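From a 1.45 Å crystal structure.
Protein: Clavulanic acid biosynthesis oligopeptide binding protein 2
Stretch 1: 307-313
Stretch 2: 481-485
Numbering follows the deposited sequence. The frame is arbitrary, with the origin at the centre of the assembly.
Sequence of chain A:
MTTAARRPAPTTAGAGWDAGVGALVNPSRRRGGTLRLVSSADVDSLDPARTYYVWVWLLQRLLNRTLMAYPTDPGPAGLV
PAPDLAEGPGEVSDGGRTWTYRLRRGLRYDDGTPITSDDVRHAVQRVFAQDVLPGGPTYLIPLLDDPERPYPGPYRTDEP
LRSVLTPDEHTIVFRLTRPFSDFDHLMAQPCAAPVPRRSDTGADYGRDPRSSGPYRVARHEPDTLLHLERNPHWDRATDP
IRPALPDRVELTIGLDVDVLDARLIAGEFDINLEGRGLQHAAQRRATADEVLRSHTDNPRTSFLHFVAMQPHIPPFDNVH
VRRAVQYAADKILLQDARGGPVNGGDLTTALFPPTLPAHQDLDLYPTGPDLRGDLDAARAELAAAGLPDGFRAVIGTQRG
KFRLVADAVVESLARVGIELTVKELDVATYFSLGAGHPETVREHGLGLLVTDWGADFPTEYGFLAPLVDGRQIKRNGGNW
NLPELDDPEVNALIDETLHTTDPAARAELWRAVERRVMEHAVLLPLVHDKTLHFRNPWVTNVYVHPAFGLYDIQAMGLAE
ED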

ATOM      1  N   VAL A 307       0.898  11.232  13.268  1.00  7.33           N
ATOM      2  CA  VAL A 307       2.108  11.802  13.839  1.00  7.65           C
ATOM      3  C   VAL A 307       2.717  10.760  14.776  1.00  7.58           C
ATOM      4  O   VAL A 307       2.023  10.196  15.633  1.00  8.12           O
ATOM      5  CB  VAL A 307       1.815  13.120  14.603  1.00  7.55           C
ATOM      6  CG1 VAL A 307       3.064  13.624  15.330  1.00  9.01           C
ATOM      7  CG2 VAL A 307       1.283  14.187  13.647  1.00  8.26           C
ATOM      8  N   ALA A 308       4.005  10.493  14.589  1.00  7.42           N
ATOM      9  CA  ALA A 308       4.732   9.569  15.448  1.00  7.14           C
ATOM     10  C   ALA A 308       5.557  10.340  16.463  1.00  7.56           C
ATOM     11  O   ALA A 308       6.126  11.377  16.140  1.00  7.55           O
ATOM     12  CB  ALA A 308       5.630   8.667  14.612  1.00  7.00           C
ATOM     13  N   MET A 309       5.603   9.828  17.689  1.00  7.66           N
ATOM     14  CA  MET A 309       6.450  10.385  18.740  1.00  8.03           C
ATOM     15  C   MET A 309       7.524   9.381  19.153  1.00  8.19           C
ATOM     16  O   MET A 309       7.247   8.191  19.314  1.00  8.46           O
ATOM     17  CB  MET A 309       5.611  10.830  19.933  1.00  8.01           C
ATOM     18  CG  MET A 309       4.926  12.164  19.694  1.00  8.36           C
ATOM     19  SD  MET A 309       3.791  12.637  21.002  1.00  8.29           S
ATOM     20  CE  MET A 309       2.327  11.705  20.559  1.00  8.62           C
ATOM     21  N   GLN A 310       8.747   9.882  19.314  1.00  8.40           N
ATOM     22  CA  GLN A 310       9.940   9.046  19.434  1.00  8.35           C
ATOM     23  C   GLN A 310      10.495   9.034  20.858  1.00  8.67           C
ATOM     24  O   GLN A 310      11.103  10.015  21.278  1.00  8.67           O
ATOM     25  CB  GLN A 310      11.019   9.551  18.468  1.00  8.13           C
ATOM     26  CG  GLN A 310      10.805   9.205  16.993  1.00  8.19           C
ATOM     27  CD  GLN A 310       9.449   9.629  16.471  1.00  8.39           C
ATOM     28  OE1 GLN A 310       8.563   8.797  16.297  1.00  9.67           O
ATOM     29  NE2 GLN A 310       9.272  10.928  16.248  1.00  8.81           N
ATOM     30  N   PRO A 311      10.280   7.931  21.607  1.00  9.09           N
ATOM     31  CA  PRO A 311      10.832   7.834  22.967  1.00  9.43           C
ATOM     32  C   PRO A 311      12.350   8.029  23.073  1.00 10.12           C
ATOM     33  O   PRO A 311      12.841   8.402  24.142  1.00 10.72           O
ATOM     34  CB  PRO A 311      10.435   6.420  23.401  1.00  9.59           C
ATOM     35  CG  PRO A 311       9.176   6.163  22.640  1.00  9.39           C
ATOM     36  CD  PRO A 311       9.472   6.741  21.282  1.00  8.88           C
ATOM     37  N   HIS A 312      13.074   7.792  21.981  1.00 10.37           N
ATOM     38  CA  HIS A 312      14.524   8.014  21.952  1.00 10.29           C
ATOM     39  C   HIS A 312      14.922   9.495  21.903  1.00 10.57           C
ATOM     40  O   HIS A 312      16.112   9.834  21.990  1.00 10.88           O
ATOM     41  CB  HIS A 312      15.199   7.209  20.830  1.00 10.22           C
ATOM     42  CG  HIS A 312      14.441   7.186  19.537  1.00  9.96           C
ATOM     43  ND1 HIS A 312      13.316   6.410  19.345  1.00 10.02           N
ATOM     44  CD2 HIS A 312      14.671   7.814  18.359  1.00 10.19           C
ATOM     45  CE1 HIS A 312      12.879   6.573  18.107  1.00  9.97           C
ATOM     46  NE2 HIS A 312      13.683   7.420  17.489  1.00 10.57           N
ATOM     47  N   ILE A 313      13.926  10.370  21.779  1.00 10.39           N
ATOM     48  CA  ILE A 313      14.143  11.813  21.779  1.00 10.22           C
ATOM     49  C   ILE A 313      13.451  12.427  23.000  1.00 10.65           C
ATOM     50  O   ILE A 313      12.245  12.662  22.967  1.00 10.28           O
ATOM     51  CB  ILE A 313      13.603  12.484  20.476  1.00 10.26           C
ATOM     52  CG1 ILE A 313      14.065  11.743  19.207  1.00 10.33           C
ATOM     53  CG2 ILE A 313      13.948  13.980  20.441  1.00 10.03           C
ATOM     54  CD1 ILE A 313      15.580  11.683  18.996  1.00  9.62           C
ATOM     55  N   ASN A 481       8.626   1.799  11.676  1.00 10.06           N
ATOM     56  CA  ASN A 481       8.398   1.819  13.111  1.00  9.86           C
ATOM     57  C   ASN A 481       9.138   3.034  13.661  1.00  9.74           C
ATOM     58  O   ASN A 481      10.230   2.924  14.232  1.00  9.67           O
ATOM     59  CB  ASN A 481       8.873   0.509  13.753  1.00  9.83           C
ATOM     60  CG  ASN A 481       8.537   0.419  15.236  1.00  9.34           C
ATOM     61  OD1 ASN A 481       8.255   1.425  15.888  1.00  9.00           O
ATOM     62  ND2 ASN A 481       8.574  -0.800  15.776  1.00  9.77           N
ATOM     63  N   LEU A 482       8.529   4.201  13.480  1.00  9.26           N
ATOM     64  CA  LEU A 482       9.205   5.465  13.767  1.00  9.09           C
ATOM     65  C   LEU A 482       9.516   5.678  15.251  1.00  8.85           C
ATOM     66  O   LEU A 482      10.611   6.136  15.585  1.00  8.81           O
ATOM     67  CB  LEU A 482       8.443   6.656  13.164  1.00  9.25           C
ATOM     68  CG  LEU A 482       8.210   6.628  11.647  1.00  9.68           C
ATOM     69  CD1 LEU A 482       7.466   7.874  11.184  1.00 10.08           C
ATOM     70  CD2 LEU A 482       9.509   6.444  10.859  1.00 11.26           C
ATOM     71  N   PRO A 483       8.570   5.342  16.149  1.00  8.89           N
ATOM     72  CA  PRO A 483       8.900   5.398  17.575  1.00  9.17           C
ATOM     73  C   PRO A 483       9.907   4.336  18.012  1.00  9.46           C
ATOM     74  O   PRO A 483      10.380   4.374  19.151  1.00  9.63           O
ATOM     75  CB  PRO A 483       7.553   5.119  18.257  1.00  9.02           C
ATOM     76  CG  PRO A 483       6.518   5.403  17.209  1.00  9.06           C
ATOM     77  CD  PRO A 483       7.160   4.960  15.938  1.00  8.91           C
ATOM     78  N   GLU A 484      10.215   3.391  17.125  1.00  9.88           N
ATOM     79  CA  GLU A 484      11.048   2.227  17.463  1.00 10.60           C
ATOM     80  C   GLU A 484      10.492   1.496  18.690  1.00 10.90           C
ATOM     81  O   GLU A 484      11.226   1.135  19.616  1.00 11.17           O
ATOM     82  CB  GLU A 484      12.521   2.629  17.642  1.00 10.69           C
ATOM     83  CG  GLU A 484      13.126   3.227  16.376  1.00 11.34           C
ATOM     84  CD  GLU A 484      14.511   3.822  16.570  1.00 11.35           C
ATOM     85  OE1 GLU A 484      15.266   3.333  17.443  1.00 12.59           O
ATOM     86  OE2 GLU A 484      14.843   4.775  15.831  1.00 11.39           O
ATOM     87  N   LEU A 485       9.175   1.310  18.690  1.00 10.91           N
ATOM     88  CA  LEU A 485       8.507   0.551  19.731  1.00 11.36           C
ATOM     89  C   LEU A 485       8.994  -0.885  19.680  1.00 11.80           C
ATOM     90  O   LEU A 485       8.989  -1.515  18.621  1.00 11.70           O
ATOM     91  CB  LEU A 485       6.985   0.606  19.555  1.00 11.18           C
ATOM     92  CG  LEU A 485       6.151   0.073  20.726  1.00 11.28           C
ATOM     93  CD1 LEU A 485       6.264   0.990  21.933  1.00 11.94           C
ATOM     94  CD2 LEU A 485       4.690  -0.103  20.327  1.00 11.35           C
TER
HETATM   95  O   HOH W   1      13.121   6.599  14.627  1.00 10.17           O
HETATM   96  O   HOH W   2      12.898   4.402  21.291  1.00 18.48           O

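Residues 307-313 run off the end of a strand into a turn and pack against residues 481-485, whose first four form a turn, burying 302 Å² in all without one direct hydrogen bond between the two; the contact rests on apolar packing, close carbon-to-oxygen approaches and two bridging waters. The strand covers 307-309, and its alternation sets the pattern. Val-307 points its CA-to-CB bond away from the partner and makes no contact. Ala-308 points toward it, and its methyl packs against two neighbours in succession, with CB 3.7 Å from CB of Leu-482 and 4.2 Å from CD of Pro-483. The CA-to-CB bond of Met-309 again points away, and the residue meets the other stretch through its backbone: its O lies 3.3 Å from CB of Pro-483. That carbon offers no hydrogen bond in the usual sense, and the carbonyl, buried by this contact, finds no polar partner anywhere in the model.

The nearest CA atoms are those of Gln-310 and Pro-483, 4.2 Å apart. The CA-to-CB bond of Gln-310 points sideways, but with chi1 m and chi2 p the side chain folds back so that its end comes nearer to the other stretch. NE2 donates to O of Ala-308 at 3.2 Å, a bond within the stretch that holds the amide beside its own strand. OE1 is left close to polar atoms it cannot bond: O of Leu-482, 3.4 Å away, is another acceptor, and N of Pro-483, at 3.5 Å, is a proline nitrogen with no hydrogen to share. CG, meanwhile, touches O of Leu-482 at 3.4 Å.

Gln-310 also opens a type I turn, closed by the bond from N of Ile-313 to O of Gln-310 at 2.9 Å. Within it, Pro-311 lays its ring beside that of Pro-483, CD to CB 3.9 Å, while the same CD sits 3.3 Å from O of Pro-483. The CA-to-CB bond of His-312 points toward the partner, and with chi1 p its CE1 reaches the carbonyls of the facing turn, 3.4 Å from O of Leu-482 and 3.5 Å from O of Pro-483. Both oxygens lie at the ring edge, near its plane, whereas OE2 of Glu-484 sits over one face. NE2 is only 3.3 Å from that OE2, but the angle is too poor for a hydrogen bond.

Water supplies the link instead. Water 1 lies 3.0 Å from NE2 of His-312 and donates to O of Leu-482 at 2.7 Å and to OE2 of Glu-484 at 2.8 Å, tying ring, carbonyl and carboxylate together. Water 2 pairs with ND1 of His-312 at 2.8 Å and donates weakly to O of Pro-483 at 3.3 Å. Both ring nitrogens are thus joined to the facing turn, itself type I and closed by N of Glu-484 donating to O of Asn-481 at 2.9 Å. Ile-313, beyond His-312, is out of reach.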